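Local coordinates for protein phosphonate monoester hydrolase (Ruegeria pomeroyi, PDB 4UPK) that belongs to the sulfatase family of the alkaline phosphatase clan and has an alpha/beta fold built round a large mixed beta-sheet, at residues H75-V78 and P84-A87; A87-G92 and T345-E350; R375-K380 and L399-Q404. All coordinates share one frame; numbering follows the deposited sequence.

Interaction 1. Residues H75-V78 and P84-A87; sequences HYSV and PSRA
Ser77 and Ser85 form a small, buried polar contact near the centre of the chain, where the chain leaving strand 70-76 meets the first turn of helix 82-91. Their CA atoms lie 6.6 Å apart, and the contact between the segments rests on the two hydroxyls, with Ser77 OG 2.6 Å from Ser85 OG. Each hydroxyl is anti to its own backbone nitrogen (chi1 179° for Ser77, -167° for Ser85), which swings the two oxygens into the gap between loop and helix. A water closes the same gap a little to one side: it donates to Ser77 OG at 3.1 Å and to Ser85 O at 2.7 Å, bridging a side chain of the loop to the helix backbone.

Pro84, Ser85 and Arg86 are the last three residues of the C-x-P-S-R signature of the sulfatase family, so Ser77 meets the signature helix directly. Further partners come from outside: Ser77 OG is hydrogen-bonded to Thr79 O, and both hydroxyls are hydrogen-bonded to Asp347 O. Arg86 forms salt bridges with Asp42 and Asp347.

With one proton on each serine and several carbonyl oxygens near them, the network probably tolerates more than one proton arrangement, while its buried oxygens still find partners and tie loop, helix and Asp347 together.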
ATOM      1  N   HIS A  75      13.660 -23.904  28.132  1.00 15.64           N
ATOM      2  CA  HIS A  75      13.429 -23.095  26.940  1.00 14.55           C
ATOM      3  C   HIS A  75      13.276 -23.951  25.689  1.00 17.94           C
ATOM      4  O   HIS A  75      14.154 -24.752  25.357  1.00 15.45           O
ATOM      5  CB  HIS A  75      14.535 -22.047  26.768  1.00 15.36           C
ATOM      6  CG  HIS A  75      14.230 -21.022  25.727  1.00 18.56           C
ATOM      7  ND1 HIS A  75      13.289 -20.031  25.945  1.00 20.47           N
ATOM      8  CD2 HIS A  75      14.732 -20.880  24.481  1.00 20.21           C
ATOM      9  CE1 HIS A  75      13.264 -19.307  24.837  1.00 19.67           C
ATOM     10  NE2 HIS A  75      14.106 -19.783  23.926  1.00 19.84           N
ATOM     11  N   TYR A  76      12.145 -23.765  24.984  1.00 14.60           N
ATOM     12  CA  TYR A  76      11.808 -24.565  23.816  1.00 12.47           C
ATOM     13  C   TYR A  76      11.435 -23.745  22.617  1.00 15.60           C
ATOM     14  O   TYR A  76      10.752 -22.736  22.743  1.00 15.22           O
ATOM     15  CB  TYR A  76      10.658 -25.546  24.165  1.00 12.18           C
ATOM     16  CG  TYR A  76      11.047 -26.588  25.190  1.00 12.65           C
ATOM     17  CD1 TYR A  76      11.022 -26.302  26.553  1.00 14.87           C
ATOM     18  CD2 TYR A  76      11.459 -27.860  24.802  1.00 11.93           C
ATOM     19  CE1 TYR A  76      11.491 -27.218  27.498  1.00 11.57           C
ATOM     20  CE2 TYR A  76      11.881 -28.803  25.748  1.00 11.66           C
ATOM     21  CZ  TYR A  76      11.890 -28.473  27.095  1.00 16.23           C
ATOM     22  OH  TYR A  76      12.285 -29.376  28.058  1.00 23.36           O
ATOM     23  N   SER A  77      11.869 -24.204  21.431  1.00 13.53           N
ATOM     24  CA  SER A  77      11.477 -23.609  20.155  1.00 13.29           C
ATOM     25  C   SER A  77       9.958 -23.917  19.987  1.00 16.75           C
ATOM     26  O   SER A  77       9.538 -25.021  20.338  1.00 16.89           O
ATOM     27  CB  SER A  77      12.275 -24.244  19.019  1.00 14.36           C
ATOM     28  OG  SER A  77      11.871 -23.676  17.787  1.00 22.80           O
ATOM     29  N   VAL A  78       9.137 -22.954  19.519  1.00 12.77           N
ATOM     30  CA  VAL A  78       7.694 -23.171  19.341  1.00 11.97           C
ATOM     31  C   VAL A  78       7.377 -23.807  17.995  1.00 18.66           C
ATOM     32  O   VAL A  78       6.232 -24.189  17.734  1.00 19.27           O
ATOM     33  CB  VAL A  78       6.804 -21.928  19.632  1.00 15.46           C
ATOM     34  CG1 VAL A  78       7.156 -21.292  20.965  1.00 14.93           C
ATOM     35  CG2 VAL A  78       6.867 -20.902  18.495  1.00 14.60           C
ATOM     36  N   PRO A  84      10.391 -21.738   9.777  1.00 16.15           N
ATOM     37  CA  PRO A  84       9.311 -21.526  10.772  1.00 15.17           C
ATOM     38  C   PRO A  84       9.809 -21.088  12.161  1.00 17.19           C
ATOM     39  O   PRO A  84       9.235 -20.178  12.785  1.00 15.26           O
ATOM     40  CB  PRO A  84       8.631 -22.901  10.847  1.00 16.78           C
ATOM     41  CG  PRO A  84       8.887 -23.509   9.508  1.00 20.82           C
ATOM     42  CD  PRO A  84      10.265 -23.052   9.113  1.00 16.64           C
ATOM     43  N   SER A  85      10.881 -21.740  12.646  1.00 13.41           N
ATOM     44  CA  SER A  85      11.468 -21.449  13.946  1.00 13.29           C
ATOM     45  C   SER A  85      12.115 -20.064  14.028  1.00 19.25           C
ATOM     46  O   SER A  85      12.079 -19.465  15.088  1.00 21.09           O
ATOM     47  CB  SER A  85      12.431 -22.545  14.351  1.00 15.71           C
ATOM     48  OG  SER A  85      12.744 -22.391  15.719  1.00 26.55           O
ATOM     49  N   ARG A  86      12.653 -19.543  12.913  1.00 14.77           N
ATOM     50  CA  ARG A  86      13.189 -18.178  12.790  1.00 15.79           C
ATOM     51  C   ARG A  86      12.039 -17.162  12.690  1.00 18.49           C
ATOM     52  O   ARG A  86      12.093 -16.120  13.345  1.00 18.79           O
ATOM     53  CB  ARG A  86      14.128 -18.066  11.571  1.00 19.60           C
ATOM     54  CG  ARG A  86      15.235 -17.036  11.698  1.00 33.80           C
ATOM     55  CD  ARG A  86      16.057 -17.164  12.955  1.00 35.36           C
ATOM     56  NE  ARG A  86      16.790 -18.424  13.018  1.00 35.85           N
ATOM     57  CZ  ARG A  86      18.085 -18.552  12.764  1.00 32.19           C
ATOM     58  NH1 ARG A  86      18.797 -17.505  12.373  1.00 24.53           N
ATOM     59  NH2 ARG A  86      18.679 -19.722  12.901  1.00 16.02           N
ATOM     60  N   ALA A  87      10.960 -17.505  11.934  1.00 13.25           N
ATOM     61  CA  ALA A  87       9.762 -16.666  11.812  1.00 11.60           C
ATOM     62  C   ALA A  87       9.074 -16.422  13.194  1.00 15.74           C
ATOM     63  O   ALA A  87       8.700 -15.306  13.511  1.00 16.44           O
ATOM     64  CB  ALA A  87       8.808 -17.251  10.788  1.00 11.09           C
TER
HETATM   65  O   HOH W   1      11.058 -20.765  17.258  1.00 19.84           O

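Interaction 2. Residues A87-G92 and T345-E350; sequences ASILTG and TADHGE
Ile89, on helix 82-91, meets the chain where it leaves strand 340-346, touching Ala346 lightly and Asp347 closely. Thr345 starts the approach: its CB points toward the helix, but its hydroxyl is hydrogen-bonded to Pro371 O. Ala346 turns its methyl away and contributes its carbonyl, with Ala346 O 4.5 Å from Ile89 CD1.

Asp347 carries the contact. Ile89 is extended from CB outward (chi2 164°), which pushes its terminal methyl off the helix to within 3.2 Å of Asp347 OD1 and 3.7 Å of Asp347 CA; the two side chains cross at a slant, and Ile40 of strand 35-41 packs against both. The methyl thus lies beside the carboxylate oxygen that faces Arg86. Strands 35-41 and 340-346 run parallel in the central sheet, and in the alkaline phosphatase clan active-site residues gather at the carboxyl ends of such strands, consistent with the cluster of polar groups here.

His348 follows, and its ND1 donates to Asp347 OD2 at 2.7 Å, with an N-H...O angle of 148°. The bond uses the anti lone pair of OD2, and the oxygen sits 17° out of the imidazole plane. The other ring nitrogen, NE2, is hydrogen-bonded to Gln43 NE2. Beyond it the chain moves off from the helix: Gly349 pairs through its backbone with Ala367, and Glu350 OE2 accepts from the backbone nitrogens of Leu352 and Gly359.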
ATOM      1  N   ALA A  87      10.960 -17.505  11.934  1.00 13.25           N
ATOM      2  CA  ALA A  87       9.762 -16.666  11.812  1.00 11.60           C
ATOM      3  C   ALA A  87       9.074 -16.422  13.194  1.00 15.74           C
ATOM      4  O   ALA A  87       8.700 -15.306  13.511  1.00 16.44           O
ATOM      5  CB  ALA A  87       8.808 -17.251  10.788  1.00 11.09           C
ATOM      6  N   SER A  88       9.047 -17.429  14.047  1.00 11.57           N
ATOM      7  CA  SER A  88       8.492 -17.353  15.407  1.00 10.09           C
ATOM      8  C   SER A  88       9.319 -16.500  16.350  1.00 12.94           C
ATOM      9  O   SER A  88       8.756 -15.737  17.120  1.00 14.26           O
ATOM     10  CB  SER A  88       8.349 -18.762  15.987  1.00 11.15           C
ATOM     11  OG  SER A  88       7.174 -19.409  15.531  1.00 13.73           O
ATOM     12  N   ILE A  89      10.645 -16.660  16.328  1.00 10.81           N
ATOM     13  CA  ILE A  89      11.608 -15.904  17.141  1.00 12.33           C
ATOM     14  C   ILE A  89      11.584 -14.417  16.770  1.00 18.60           C
ATOM     15  O   ILE A  89      11.525 -13.547  17.658  1.00 17.40           O
ATOM     16  CB  ILE A  89      13.028 -16.539  17.018  1.00 15.73           C
ATOM     17  CG1 ILE A  89      13.069 -17.876  17.787  1.00 16.20           C
ATOM     18  CG2 ILE A  89      14.156 -15.586  17.488  1.00 17.45           C
ATOM     19  CD1 ILE A  89      14.302 -18.875  17.456  1.00 16.10           C
ATOM     20  N   LEU A  90      11.631 -14.137  15.450  1.00 16.53           N
ATOM     21  CA  LEU A  90      11.655 -12.771  14.950  1.00 17.86           C
ATOM     22  C   LEU A  90      10.320 -12.042  14.961  1.00 22.53           C
ATOM     23  O   LEU A  90      10.327 -10.813  14.932  1.00 23.96           O
ATOM     24  CB  LEU A  90      12.333 -12.679  13.576  1.00 18.10           C
ATOM     25  CG  LEU A  90      13.784 -13.175  13.465  1.00 22.74           C
ATOM     26  CD1 LEU A  90      14.222 -13.258  12.016  1.00 21.17           C
ATOM     27  CD2 LEU A  90      14.742 -12.352  14.312  1.00 25.91           C
ATOM     28  N   THR A  91       9.184 -12.768  15.012  1.00 19.04           N
ATOM     29  CA  THR A  91       7.834 -12.153  15.059  1.00 18.29           C
ATOM     30  C   THR A  91       7.186 -12.237  16.441  1.00 20.22           C
ATOM     31  O   THR A  91       6.244 -11.490  16.698  1.00 20.79           O
ATOM     32  CB  THR A  91       6.859 -12.739  14.012  1.00 23.24           C
ATOM     33  OG1 THR A  91       6.570 -14.106  14.326  1.00 21.43           O
ATOM     34  CG2 THR A  91       7.339 -12.573  12.569  1.00 23.02           C
ATOM     35  N   GLY A  92       7.656 -13.146  17.300  1.00 14.53           N
ATOM     36  CA  GLY A  92       7.073 -13.327  18.628  1.00 13.90           C
ATOM     37  C   GLY A  92       5.722 -14.031  18.614  1.00 16.16           C
ATOM     38  O   GLY A  92       5.001 -14.014  19.619  1.00 14.93           O
ATOM     39  N   THR A 345      20.924 -17.519  22.281  1.00 17.39           N
ATOM     40  CA  THR A 345      20.053 -18.679  22.169  1.00 16.82           C
ATOM     41  C   THR A 345      20.418 -19.513  20.923  1.00 19.91           C
ATOM     42  O   THR A 345      21.303 -19.143  20.158  1.00 17.74           O
ATOM     43  CB  THR A 345      18.552 -18.193  22.124  1.00 18.09           C
ATOM     44  OG1 THR A 345      17.679 -19.299  22.378  1.00 16.78           O
ATOM     45  CG2 THR A 345      18.178 -17.486  20.810  1.00 10.77           C
ATOM     46  N   ALA A 346      19.695 -20.626  20.724  1.00 17.20           N
ATOM     47  CA  ALA A 346      19.710 -21.439  19.519  1.00 16.62           C
ATOM     48  C   ALA A 346      18.278 -21.404  18.978  1.00 22.56           C
ATOM     49  O   ALA A 346      17.336 -21.254  19.759  1.00 23.15           O
ATOM     50  CB  ALA A 346      20.149 -22.864  19.807  1.00 16.80           C
ATOM     51  N   ASP A 347      18.120 -21.496  17.653  1.00 18.78           N
ATOM     52  CA  ASP A 347      16.824 -21.483  16.975  1.00 17.29           C
ATOM     53  C   ASP A 347      15.999 -22.766  17.238  1.00 17.58           C
ATOM     54  O   ASP A 347      14.805 -22.697  17.507  1.00 17.43           O
ATOM     55  CB  ASP A 347      17.051 -21.266  15.478  1.00 19.06           C
ATOM     56  CG  ASP A 347      15.782 -21.109  14.702  1.00 36.25           C
ATOM     57  OD1 ASP A 347      15.286 -19.976  14.612  1.00 37.01           O
ATOM     58  OD2 ASP A 347      15.297 -22.115  14.165  1.00 49.12           O
ATOM     59  N   HIS A 348      16.656 -23.913  17.174  1.00 13.20           N
ATOM     60  CA  HIS A 348      16.122 -25.261  17.364  1.00 12.52           C
ATOM     61  C   HIS A 348      17.296 -26.153  17.790  1.00 16.90           C
ATOM     62  O   HIS A 348      18.445 -25.713  17.846  1.00 13.94           O
ATOM     63  CB  HIS A 348      15.499 -25.814  16.041  1.00 12.15           C
ATOM     64  CG  HIS A 348      16.418 -25.686  14.860  1.00 14.61           C
ATOM     65  ND1 HIS A 348      16.342 -24.602  14.012  1.00 16.18           N
ATOM     66  CD2 HIS A 348      17.476 -26.446  14.499  1.00 16.71           C
ATOM     67  CE1 HIS A 348      17.360 -24.723  13.175  1.00 16.02           C
ATOM     68  NE2 HIS A 348      18.052 -25.835  13.411  1.00 16.33           N
ATOM     69  N   GLY A 349      16.966 -27.408  18.075  1.00 15.04           N
ATOM     70  CA  GLY A 349      17.905 -28.438  18.453  1.00 13.51           C
ATOM     71  C   GLY A 349      18.282 -29.342  17.296  1.00 16.00           C
ATOM     72  O   GLY A 349      18.102 -29.009  16.122  1.00 13.29           O
ATOM     73  N   GLU A 350      18.831 -30.499  17.647  1.00 13.69           N
ATOM     74  CA  GLU A 350      19.396 -31.476  16.736  1.00 13.24           C
ATOM     75  C   GLU A 350      19.291 -32.820  17.431  1.00 17.71           C
ATOM     76  O   GLU A 350      19.751 -32.919  18.561  1.00 15.96           O
ATOM     77  CB  GLU A 350      20.896 -31.109  16.525  1.00 13.74           C
ATOM     78  CG  GLU A 350      21.732 -32.083  15.712  1.00 13.04           C
ATOM     79  CD  GLU A 350      21.081 -32.630  14.462  1.00 19.48           C
ATOM     80  OE1 GLU A 350      20.722 -31.816  13.591  1.00 21.31           O
ATOM     81  OE2 GLU A 350      20.825 -33.854  14.402  1.00 19.20           O
TER

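Interaction 3. Residues R375-K380 and L399-Q404; sequences RAPGCK and LDWVGQ
Ala376 and Pro377 open a type II beta turn, closed by Cys379 N donating to Ala376 O at 3.0 Å and with Gly378 at positive phi (87°) in its third position, that faces Trp401 in the last turn of helix 394-402, the CA atoms of Ala376 and Trp401 lying 8.7 Å apart and the helix ending just after the tryptophan in a Schellman motif, where Gln404 N reaches back to Leu399 O and Gly403 N to Asp400 O.

Trp401 makes the contact from the helix side. Its CG is anti to the backbone nitrogen (chi1 -171°), which sends the indole out from the helix toward the turn. Two neighbouring parts of the ring system do the touching. The methyl of Ala376 approaches the pyrrole part, with Ala376 CB 4.0 Å from Trp401 NE1, while the proline ring meets the benzene part, with both Pro377 CD and Pro377 CG 3.8 Å from Trp401 CZ2. The proline CG lies in the indole plane at its edge, whereas CD and the alanine methyl approach obliquely. The side chains of Pro377 and Trp401 run across each other at about a right angle, and the packing between them is apolar.

Far from the centre of the chain and partly buried, the contact joins the loop after strand 372-375 to the end of helix 394-402. Leu341 of strand 340-346 packs against both Ala376 and Trp401, and helix 416-419 adds Leu419 against the alanine and Arg416 against the indole.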
ATOM      1  N   ARG A 375      21.729 -11.406  29.433  1.00 21.82           N
ATOM      2  CA  ARG A 375      22.420 -10.486  30.310  1.00 21.39           C
ATOM      3  C   ARG A 375      21.873  -9.100  30.058  1.00 25.18           C
ATOM      4  O   ARG A 375      21.810  -8.638  28.919  1.00 21.99           O
ATOM      5  CB  ARG A 375      23.944 -10.490  30.117  1.00 19.65           C
ATOM      6  CG  ARG A 375      24.623  -9.960  31.373  1.00 17.27           C
ATOM      7  CD  ARG A 375      26.085  -9.679  31.201  1.00 23.94           C
ATOM      8  NE  ARG A 375      26.653  -9.075  32.411  1.00 35.12           N
ATOM      9  CZ  ARG A 375      26.586  -7.782  32.725  1.00 48.58           C
ATOM     10  NH1 ARG A 375      25.951  -6.929  31.929  1.00 44.51           N
ATOM     11  NH2 ARG A 375      27.132  -7.338  33.848  1.00 29.52           N
ATOM     12  N   ALA A 376      21.478  -8.440  31.131  1.00 25.41           N
ATOM     13  CA  ALA A 376      20.970  -7.086  31.076  1.00 26.72           C
ATOM     14  C   ALA A 376      21.587  -6.326  32.233  1.00 33.50           C
ATOM     15  O   ALA A 376      21.749  -6.918  33.305  1.00 32.97           O
ATOM     16  CB  ALA A 376      19.450  -7.098  31.208  1.00 27.43           C
ATOM     17  N   PRO A 377      21.942  -5.030  32.070  1.00 32.97           N
ATOM     18  CA  PRO A 377      22.448  -4.263  33.234  1.00 33.80           C
ATOM     19  C   PRO A 377      21.481  -4.353  34.420  1.00 37.22           C
ATOM     20  O   PRO A 377      20.278  -4.138  34.255  1.00 36.67           O
ATOM     21  CB  PRO A 377      22.553  -2.817  32.709  1.00 36.16           C
ATOM     22  CG  PRO A 377      21.820  -2.795  31.408  1.00 40.25           C
ATOM     23  CD  PRO A 377      21.850  -4.186  30.858  1.00 34.85           C
ATOM     24  N   GLY A 378      22.006  -4.755  35.574  1.00 34.78           N
ATOM     25  CA  GLY A 378      21.235  -4.925  36.802  1.00 35.52           C
ATOM     26  C   GLY A 378      20.570  -6.279  37.001  1.00 41.43           C
ATOM     27  O   GLY A 378      19.767  -6.432  37.932  1.00 41.92           O
ATOM     28  N   CYS A 379      20.875  -7.279  36.136  1.00 37.58           N
ATOM     29  CA  CYS A 379      20.293  -8.625  36.271  1.00 36.68           C
ATOM     30  C   CYS A 379      20.994  -9.376  37.408  1.00 38.96           C
ATOM     31  O   CYS A 379      22.049  -8.931  37.866  1.00 37.62           O
ATOM     32  CB  CYS A 379      20.347  -9.404  34.954  1.00 36.60           C
ATOM     33  SG  CYS A 379      21.995 -10.047  34.514  1.00 40.41           S
ATOM     34  N   LYS A 380      20.392 -10.492  37.877  1.00 35.46           N
ATOM     35  CA  LYS A 380      20.956 -11.325  38.942  1.00 34.52           C
ATOM     36  C   LYS A 380      21.990 -12.256  38.300  1.00 36.08           C
ATOM     37  O   LYS A 380      21.579 -13.161  37.565  1.00 36.72           O
ATOM     38  CB  LYS A 380      19.836 -12.126  39.638  1.00 37.21           C
ATOM     39  CG  LYS A 380      20.247 -12.759  40.967  1.00 43.63           C
ATOM     40  CD  LYS A 380      19.038 -13.385  41.644  1.00 50.63           C
ATOM     41  CE  LYS A 380      19.359 -14.006  42.976  1.00 69.21           C
ATOM     42  NZ  LYS A 380      19.152 -13.048  44.099  1.00 82.01           N
ATOM     43  N   LEU A 399      11.925  -5.504  23.176  1.00 19.46           N
ATOM     44  CA  LEU A 399      11.067  -4.314  23.068  1.00 18.57           C
ATOM     45  C   LEU A 399      10.782  -3.678  24.416  1.00 23.18           C
ATOM     46  O   LEU A 399      10.873  -2.455  24.545  1.00 22.38           O
ATOM     47  CB  LEU A 399       9.754  -4.606  22.300  1.00 17.65           C
ATOM     48  CG  LEU A 399       9.899  -5.022  20.818  1.00 20.02           C
ATOM     49  CD1 LEU A 399       8.536  -5.265  20.203  1.00 20.09           C
ATOM     50  CD2 LEU A 399      10.725  -3.987  19.995  1.00 15.29           C
ATOM     51  N   ASP A 400      10.453  -4.509  25.424  1.00 20.62           N
ATOM     52  CA  ASP A 400      10.193  -4.072  26.791  1.00 20.00           C
ATOM     53  C   ASP A 400      11.425  -3.318  27.312  1.00 25.18           C
ATOM     54  O   ASP A 400      11.305  -2.157  27.710  1.00 23.57           O
ATOM     55  CB  ASP A 400       9.861  -5.299  27.666  1.00 21.20           C
ATOM     56  CG  ASP A 400       9.542  -5.053  29.129  1.00 29.47           C
ATOM     57  OD1 ASP A 400       9.505  -3.872  29.542  1.00 30.15           O
ATOM     58  OD2 ASP A 400       9.331  -6.048  29.865  1.00 32.32           O
ATOM     59  N   TRP A 401      12.621  -3.958  27.228  1.00 23.80           N
ATOM     60  CA  TRP A 401      13.892  -3.404  27.683  1.00 24.93           C
ATOM     61  C   TRP A 401      14.271  -2.057  27.030  1.00 26.90           C
ATOM     62  O   TRP A 401      14.782  -1.184  27.729  1.00 28.24           O
ATOM     63  CB  TRP A 401      15.007  -4.452  27.567  1.00 24.61           C
ATOM     64  CG  TRP A 401      16.290  -4.040  28.214  1.00 27.09           C
ATOM     65  CD1 TRP A 401      16.642  -4.205  29.523  1.00 30.38           C
ATOM     66  CD2 TRP A 401      17.406  -3.404  27.573  1.00 27.29           C
ATOM     67  NE1 TRP A 401      17.912  -3.715  29.735  1.00 30.21           N
ATOM     68  CE2 TRP A 401      18.396  -3.198  28.560  1.00 31.62           C
ATOM     69  CE3 TRP A 401      17.657  -2.964  26.260  1.00 28.80           C
ATOM     70  CZ2 TRP A 401      19.630  -2.598  28.270  1.00 31.63           C
ATOM     71  CZ3 TRP A 401      18.878  -2.370  25.975  1.00 30.84           C
ATOM     72  CH2 TRP A 401      19.851  -2.194  26.972  1.00 31.70           C
ATOM     73  N   VAL A 402      13.984  -1.868  25.728  1.00 20.19           N
ATOM     74  CA  VAL A 402      14.257  -0.612  25.017  1.00 19.89           C
ATOM     75  C   VAL A 402      13.144   0.440  25.264  1.00 26.32           C
ATOM     76  O   VAL A 402      13.325   1.630  24.955  1.00 27.10           O
ATOM     77  CB  VAL A 402      14.591  -0.791  23.499  1.00 23.22           C
ATOM     78  CG1 VAL A 402      15.731  -1.776  23.291  1.00 21.99           C
ATOM     79  CG2 VAL A 402      13.368  -1.213  22.684  1.00 23.09           C
ATOM     80  N   GLY A 403      12.008  -0.017  25.799  1.00 22.22           N
ATOM     81  CA  GLY A 403      10.856   0.825  26.097  1.00 22.04           C
ATOM     82  C   GLY A 403       9.967   1.084  24.899  1.00 27.85           C
ATOM     83  O   GLY A 403       9.364   2.153  24.801  1.00 30.31           O
ATOM     84  N   GLN A 404       9.892   0.112  23.974  1.00 23.62           N
ATOM     85  CA  GLN A 404       9.084   0.182  22.757  1.00 22.90           C
ATOM     86  C   GLN A 404       7.846  -0.690  22.923  1.00 27.37           C
ATOM     87  O   GLN A 404       7.954  -1.806  23.441  1.00 27.87           O
ATOM     88  CB  GLN A 404       9.918  -0.265  21.535  1.00 23.16           C
ATOM     89  CG  GLN A 404       9.211  -0.170  20.187  1.00 29.34           C
ATOM     90  CD  GLN A 404       8.720   1.225  19.828  1.00 47.08           C
ATOM     91  OE1 GLN A 404       9.402   2.240  20.036  1.00 40.99           O
ATOM     92  NE2 GLN A 404       7.526   1.301  19.239  1.00 38.79           N
TER

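How the interactions relate
Interactions 1 and 2 form one continuous cluster: their centres are 3 Å apart, they share Ala87, and both lie on helix 82-91. Asp347 of interaction 2 joins them, with Arg86 NE 2.7 Å from its OD1 and Ser85 OG 2.7 Å from its O; Val78 CG2 packs 3.3 Å from Ser88 OG. Together they place the sulfatase signature helix beside the end of strand 340-346, probably in the active-site region. Interaction 3 stands apart, its centre about 21 Å from that of interaction 1 and 20 Å from that of interaction 2, with nearest atoms about 12 and 8 Å away. Strand 340-346 connects the regions, running from Leu341 beside interaction 3 to Thr345 in interaction 2.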